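Local coordinates for protein mannose recognizing lectin (Marasmius oreades, PDB 4TKC) that binds mannose as a fungal lectin of the bulb-type family, holding sugar in separate pockets on different sheets of one small all-beta domain, at residues Lys49-Asp54 against Ala78-Ala83; Thr82-Asp87 against Lys109-Thr114. All coordinates share one frame; numbering follows the deposited sequence.

Overall arrangement
Contacts 1 and 2 join the three four-stranded antiparallel sheets of the chain through tryptophans carried on the last strand of each sheet. Contact 1 sets Trp51 of strand 48-53 against Trp80 of strand 78-81; contact 2 lays Thr82 and Thr84, just past that strand, on Trp112 of strand 109-113. Their centres are 13 Å apart, yet they meet directly: Trp80 CZ2 lies 3.6 Å from Trp112 CH2, and Trp51 CG lies 3.5 Å from Thr114 CG2. The sugars sit beyond this cluster. Ala78, His81 and Asn85 border the beta-D-mannopyranose and Ala110 and His113 the alpha-D-mannopyranose, whereas the side chain of Trp51 stays about 13 Å from the latter.

Contact 1: residues Lys49-Asp54 against Ala78-Ala83; sequences KLWSVD and AVWHTA. With BMA (beta-D-mannopyranose), chain B.
Trp51 directs the edge of its six-membered ring at one face of the Trp80 indole, with CH2 3.5 Å from Trp80 CE2 and displaced toward the rim of that ring. The two planes are inclined at 60°, an offset edge-to-face pair in which Trp51 CZ2 also comes within 3.6 Å of Trp80 NE1. Both indoles have CG anti to the backbone N (chi1 -180° for Trp51, 169° for Trp80), which extends each side chain from its strand toward the other. Beside them, Val53 makes an off-centre CH-pi contact: its CG2 is 4.2 Å from the centroid of the Trp80 five-membered ring. Each tryptophan belongs to a classic beta bulge, Leu50 and Trp51 facing Leu42, Val79 and Trp80 facing Gly71, in the last strand of its own sheet of the bulb-type lectin fold, in which three four-stranded sheets pack with such tryptophans between them. Phe32 packs against both rings. Across the corner at Trp51, Asp54 OD2, just past the strand, receives Lys49 NZ, in a salt bridge, and Ser52 OG from opposite faces of the carboxylate. At the other side of strand 78-81, Ala78 CB lies 3.5 Å from C6 of the beta-D-mannopyranose, whose O6 stands over the centre of the His81 ring.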
# COMPACT_ATOMS: atom_id res chain seq x y z
N LYS A 49 -16.97 -15.00 8.38
CA LYS A 49 -15.56 -14.77 8.73
C LYS A 49 -14.79 -16.07 8.63
O LYS A 49 -14.94 -16.97 9.47
CB LYS A 49 -15.41 -14.16 10.13
CG LYS A 49 -14.04 -13.53 10.39
CD LYS A 49 -14.02 -12.57 11.59
CE LYS A 49 -14.22 -13.32 12.89
NZ LYS A 49 -14.22 -12.37 14.05
N LEU A 50 -14.10 -16.24 7.52
CA LEU A 50 -13.32 -17.44 7.25
C LEU A 50 -12.09 -17.56 8.15
O LEU A 50 -11.67 -18.65 8.53
CB LEU A 50 -12.92 -17.51 5.79
CG LEU A 50 -14.07 -17.58 4.80
CD1 LEU A 50 -13.49 -17.53 3.38
CD2 LEU A 50 -14.95 -18.80 5.04
N TRP A 51 -11.46 -16.41 8.39
CA TRP A 51 -10.16 -16.38 9.05
C TRP A 51 -9.94 -14.96 9.53
O TRP A 51 -10.41 -14.03 8.89
CB TRP A 51 -9.05 -16.76 8.04
CG TRP A 51 -7.66 -16.77 8.60
CD1 TRP A 51 -6.93 -17.84 9.02
CD2 TRP A 51 -6.78 -15.63 8.68
NE1 TRP A 51 -5.66 -17.41 9.40
CE2 TRP A 51 -5.57 -16.07 9.22
CE3 TRP A 51 -6.91 -14.28 8.35
CZ2 TRP A 51 -4.52 -15.22 9.48
CZ3 TRP A 51 -5.82 -13.40 8.60
CH2 TRP A 51 -4.64 -13.89 9.14
N SER A 52 -9.36 -14.83 10.72
CA SER A 52 -9.05 -13.49 11.21
C SER A 52 -7.95 -13.44 12.23
O SER A 52 -7.62 -14.41 12.86
CB SER A 52 -10.29 -12.85 11.84
OG SER A 52 -10.69 -13.59 12.98
N VAL A 53 -7.35 -12.24 12.33
CA VAL A 53 -6.52 -11.85 13.48
C VAL A 53 -7.19 -10.61 14.09
O VAL A 53 -7.14 -9.52 13.52
CB VAL A 53 -5.05 -11.51 13.07
CG1 VAL A 53 -4.29 -10.93 14.27
CG2 VAL A 53 -4.36 -12.75 12.51
N ASP A 54 -7.85 -10.80 15.21
CA ASP A 54 -8.69 -9.77 15.81
C ASP A 54 -8.10 -9.30 17.13
O ASP A 54 -7.36 -10.03 17.76
CB ASP A 54 -10.08 -10.35 16.11
CG ASP A 54 -10.83 -10.76 14.85
OD1 ASP A 54 -10.67 -10.11 13.79
OD2 ASP A 54 -11.63 -11.71 14.94
N ALA A 78 4.99 -5.84 14.90
CA ALA A 78 4.32 -6.94 14.18
C ALA A 78 3.22 -7.61 15.02
O ALA A 78 3.44 -7.88 16.19
CB ALA A 78 5.35 -7.96 13.71
N VAL A 79 2.01 -7.65 14.46
CA VAL A 79 0.91 -8.32 15.14
C VAL A 79 0.49 -9.62 14.47
O VAL A 79 -0.34 -10.36 14.99
CB VAL A 79 -0.34 -7.42 15.31
CG1 VAL A 79 0.00 -6.15 16.10
CG2 VAL A 79 -0.95 -7.08 13.96
N TRP A 80 1.05 -9.92 13.30
CA TRP A 80 0.73 -11.17 12.55
C TRP A 80 1.83 -11.39 11.53
O TRP A 80 2.35 -10.41 10.97
CB TRP A 80 -0.57 -11.00 11.77
CG TRP A 80 -0.81 -12.13 10.77
CD1 TRP A 80 -0.94 -13.48 11.04
CD2 TRP A 80 -1.02 -11.97 9.37
NE1 TRP A 80 -1.13 -14.16 9.85
CE2 TRP A 80 -1.24 -13.26 8.82
CE3 TRP A 80 -1.07 -10.83 8.52
CZ2 TRP A 80 -1.47 -13.47 7.47
CZ3 TRP A 80 -1.36 -11.03 7.18
CH2 TRP A 80 -1.57 -12.36 6.67
N HIS A 81 2.30 -12.60 11.31
CA HIS A 81 3.19 -12.85 10.20
C HIS A 81 3.06 -14.28 9.72
O HIS A 81 2.74 -15.19 10.49
CB HIS A 81 4.64 -12.45 10.54
CG HIS A 81 5.20 -13.17 11.71
ND1 HIS A 81 6.11 -14.20 11.58
CD2 HIS A 81 4.98 -13.01 13.03
CE1 HIS A 81 6.43 -14.65 12.79
NE2 HIS A 81 5.73 -13.97 13.68
N THR A 82 3.18 -14.45 8.42
CA THR A 82 3.14 -15.76 7.76
C THR A 82 4.43 -16.56 7.89
O THR A 82 4.43 -17.78 7.70
CB THR A 82 2.78 -15.62 6.28
OG1 THR A 82 3.77 -14.75 5.67
CG2 THR A 82 1.42 -14.94 6.13
N ALA A 83 5.51 -15.93 8.34
CA ALA A 83 6.80 -16.61 8.52
C ALA A 83 7.26 -17.36 7.27
O ALA A 83 7.81 -18.45 7.33
CB ALA A 83 6.81 -17.49 9.76
C1 BMA B . 11.09 -10.60 10.41
C2 BMA B . 10.95 -9.64 9.23
C3 BMA B . 10.41 -8.33 9.79
C4 BMA B . 9.11 -8.57 10.59
C5 BMA B . 9.29 -9.64 11.66
C6 BMA B . 7.98 -9.86 12.42
O1 BMA B . 11.64 -11.80 9.85
O2 BMA B . 10.12 -10.20 8.21
O3 BMA B . 10.23 -7.43 8.70
O4 BMA B . 8.69 -7.36 11.22
O5 BMA B . 9.80 -10.81 11.01
O6 BMA B . 7.67 -11.25 12.65

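Contact 2: residues Thr82-Asp87 against Lys109-Thr114; sequences TATNGD and KAVWHT. With MAN (alpha-D-mannopyranose), chain D; BMA (beta-D-mannopyranose), chain B.
Trp112 offers one face of its indole to Thr82, whose CG2 sits over the centre of the six-membered ring, 3.7 Å from its centroid and 17° off the normal, a CH-pi contact. The two side chains cross at about a right angle, and Thr82 O is 3.6 Å from Trp112 CD1. Thr84 adds a second methyl at the base of the indole, where its CG2 touches Trp112 CB at 3.5 Å and Val111 CG2 at 3.7 Å. Val111 and Trp112 both face Val103 in a classic beta bulge, and these two side chains carry the outermost strand of this sheet of the bulb-type lectin fold onto the loop that leaves strand 78-81 of a neighbouring sheet. In both threonines CG2 lies anti to the carbonyl carbon, which sends the methyl to the tryptophan while the hydroxyls turn to each other and to the backbone of Gly67 and Cys69. Thr82 OG1 gives its proton to Thr84 OG1 at 2.7 Å and is itself reached by Cys69 N; Thr84 OG1 bonds to Gly67 O. On the far face of the indole, the backbone N of Thr114 lies 3.8 Å above the ring plane. His113 points away from the loop, O6 of the alpha-D-mannopyranose lies over the centre of one face of its ring, and Ala110 CB is 3.7 Å from C6 of that sugar.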
# COMPACT_ATOMS: atom_id res chain seq x y z
N THR A 82 3.18 -14.45 8.42
CA THR A 82 3.14 -15.76 7.76
C THR A 82 4.43 -16.56 7.89
O THR A 82 4.43 -17.78 7.70
CB THR A 82 2.78 -15.62 6.28
OG1 THR A 82 3.77 -14.75 5.67
CG2 THR A 82 1.42 -14.94 6.13
N ALA A 83 5.51 -15.93 8.34
CA ALA A 83 6.80 -16.61 8.52
C ALA A 83 7.26 -17.36 7.27
O ALA A 83 7.81 -18.45 7.33
CB ALA A 83 6.81 -17.49 9.76
N THR A 84 7.11 -16.68 6.14
CA THR A 84 7.39 -17.21 4.84
C THR A 84 8.69 -16.69 4.21
O THR A 84 8.95 -16.99 3.02
CB THR A 84 6.20 -16.95 3.90
OG1 THR A 84 5.69 -15.64 4.06
CG2 THR A 84 5.10 -17.90 4.23
N ASN A 85 9.51 -16.00 5.02
CA ASN A 85 10.78 -15.40 4.62
C ASN A 85 11.56 -16.39 3.77
O ASN A 85 11.74 -17.53 4.18
CB ASN A 85 11.71 -15.09 5.82
CG ASN A 85 11.12 -14.16 6.83
OD1 ASN A 85 11.65 -13.04 7.07
ND2 ASN A 85 10.06 -14.60 7.48
N GLY A 86 12.02 -15.96 2.62
CA GLY A 86 12.86 -16.76 1.78
C GLY A 86 13.34 -15.96 0.57
O GLY A 86 13.04 -14.76 0.42
N ASP A 87 14.01 -16.68 -0.33
CA ASP A 87 14.64 -16.08 -1.51
C ASP A 87 13.94 -16.45 -2.83
O ASP A 87 14.44 -16.10 -3.90
CB ASP A 87 16.11 -16.50 -1.61
CG ASP A 87 16.94 -16.06 -0.43
OD1 ASP A 87 16.88 -14.86 -0.07
OD2 ASP A 87 17.69 -16.90 0.11
N LYS A 109 4.22 -21.63 -6.12
CA LYS A 109 4.43 -22.51 -4.97
C LYS A 109 3.78 -21.93 -3.71
O LYS A 109 4.22 -20.87 -3.25
CB LYS A 109 5.93 -22.75 -4.74
CG LYS A 109 6.31 -23.59 -3.52
CD LYS A 109 5.62 -24.94 -3.47
CE LYS A 109 5.88 -25.58 -2.10
NZ LYS A 109 5.20 -26.89 -1.97
N ALA A 110 2.72 -22.58 -3.21
CA ALA A 110 2.04 -22.11 -2.02
C ALA A 110 2.96 -22.42 -0.86
O ALA A 110 3.33 -23.59 -0.66
CB ALA A 110 0.67 -22.79 -1.85
N VAL A 111 3.35 -21.38 -0.10
CA VAL A 111 4.17 -21.56 1.10
C VAL A 111 3.46 -21.21 2.42
O VAL A 111 3.99 -21.42 3.51
CB VAL A 111 5.50 -20.77 1.01
CG1 VAL A 111 6.35 -21.33 -0.10
CG2 VAL A 111 5.32 -19.25 0.75
N TRP A 112 2.24 -20.71 2.30
CA TRP A 112 1.39 -20.43 3.44
C TRP A 112 -0.04 -20.23 2.92
O TRP A 112 -0.28 -19.76 1.80
CB TRP A 112 1.85 -19.19 4.22
CG TRP A 112 1.03 -18.86 5.43
CD1 TRP A 112 1.31 -19.19 6.71
CD2 TRP A 112 -0.19 -18.08 5.48
NE1 TRP A 112 0.33 -18.73 7.55
CE2 TRP A 112 -0.59 -18.02 6.82
CE3 TRP A 112 -1.01 -17.49 4.51
CZ2 TRP A 112 -1.75 -17.35 7.23
CZ3 TRP A 112 -2.13 -16.84 4.91
CH2 TRP A 112 -2.49 -16.75 6.26
N HIS A 113 -1.01 -20.70 3.70
CA HIS A 113 -2.38 -20.46 3.36
C HIS A 113 -3.26 -20.45 4.59
O HIS A 113 -2.92 -21.02 5.67
CB HIS A 113 -2.85 -21.44 2.27
CG HIS A 113 -3.12 -22.83 2.74
ND1 HIS A 113 -2.18 -23.59 3.42
CD2 HIS A 113 -4.20 -23.63 2.59
CE1 HIS A 113 -2.69 -24.78 3.68
NE2 HIS A 113 -3.94 -24.81 3.24
N THR A 114 -4.44 -19.86 4.42
CA THR A 114 -5.42 -19.84 5.49
C THR A 114 -6.11 -21.21 5.67
O THR A 114 -6.79 -21.41 6.68
CB THR A 114 -6.49 -18.72 5.29
OG1 THR A 114 -7.02 -18.77 3.97
CG2 THR A 114 -5.89 -17.32 5.58
C1 MAN D . -5.91 -25.26 -2.44
C2 MAN D . -6.21 -24.12 -3.42
C3 MAN D . -4.91 -23.75 -4.13
C4 MAN D . -3.82 -23.38 -3.11
C5 MAN D . -3.62 -24.55 -2.14
C6 MAN D . -2.68 -24.18 -1.02
O1 MAN D . -5.57 -26.43 -3.15
O2 MAN D . -6.75 -23.06 -2.69
O3 MAN D . -5.18 -22.64 -4.96
O4 MAN D . -2.62 -23.08 -3.79
O5 MAN D . -4.86 -24.95 -1.56
O6 MAN D . -2.37 -25.32 -0.25
C1 BMA B . 11.09 -10.60 10.41
C2 BMA B . 10.95 -9.64 9.23
C3 BMA B . 10.41 -8.33 9.79
C4 BMA B . 9.11 -8.57 10.59
C5 BMA B . 9.29 -9.64 11.66
C6 BMA B . 7.98 -9.86 12.42
O1 BMA B . 11.64 -11.80 9.85
O2 BMA B . 10.12 -10.20 8.21
O3 BMA B . 10.23 -7.43 8.70
O4 BMA B . 8.69 -7.36 11.22
O5 BMA B . 9.80 -10.81 11.01
O6 BMA B . 7.67 -11.25 12.65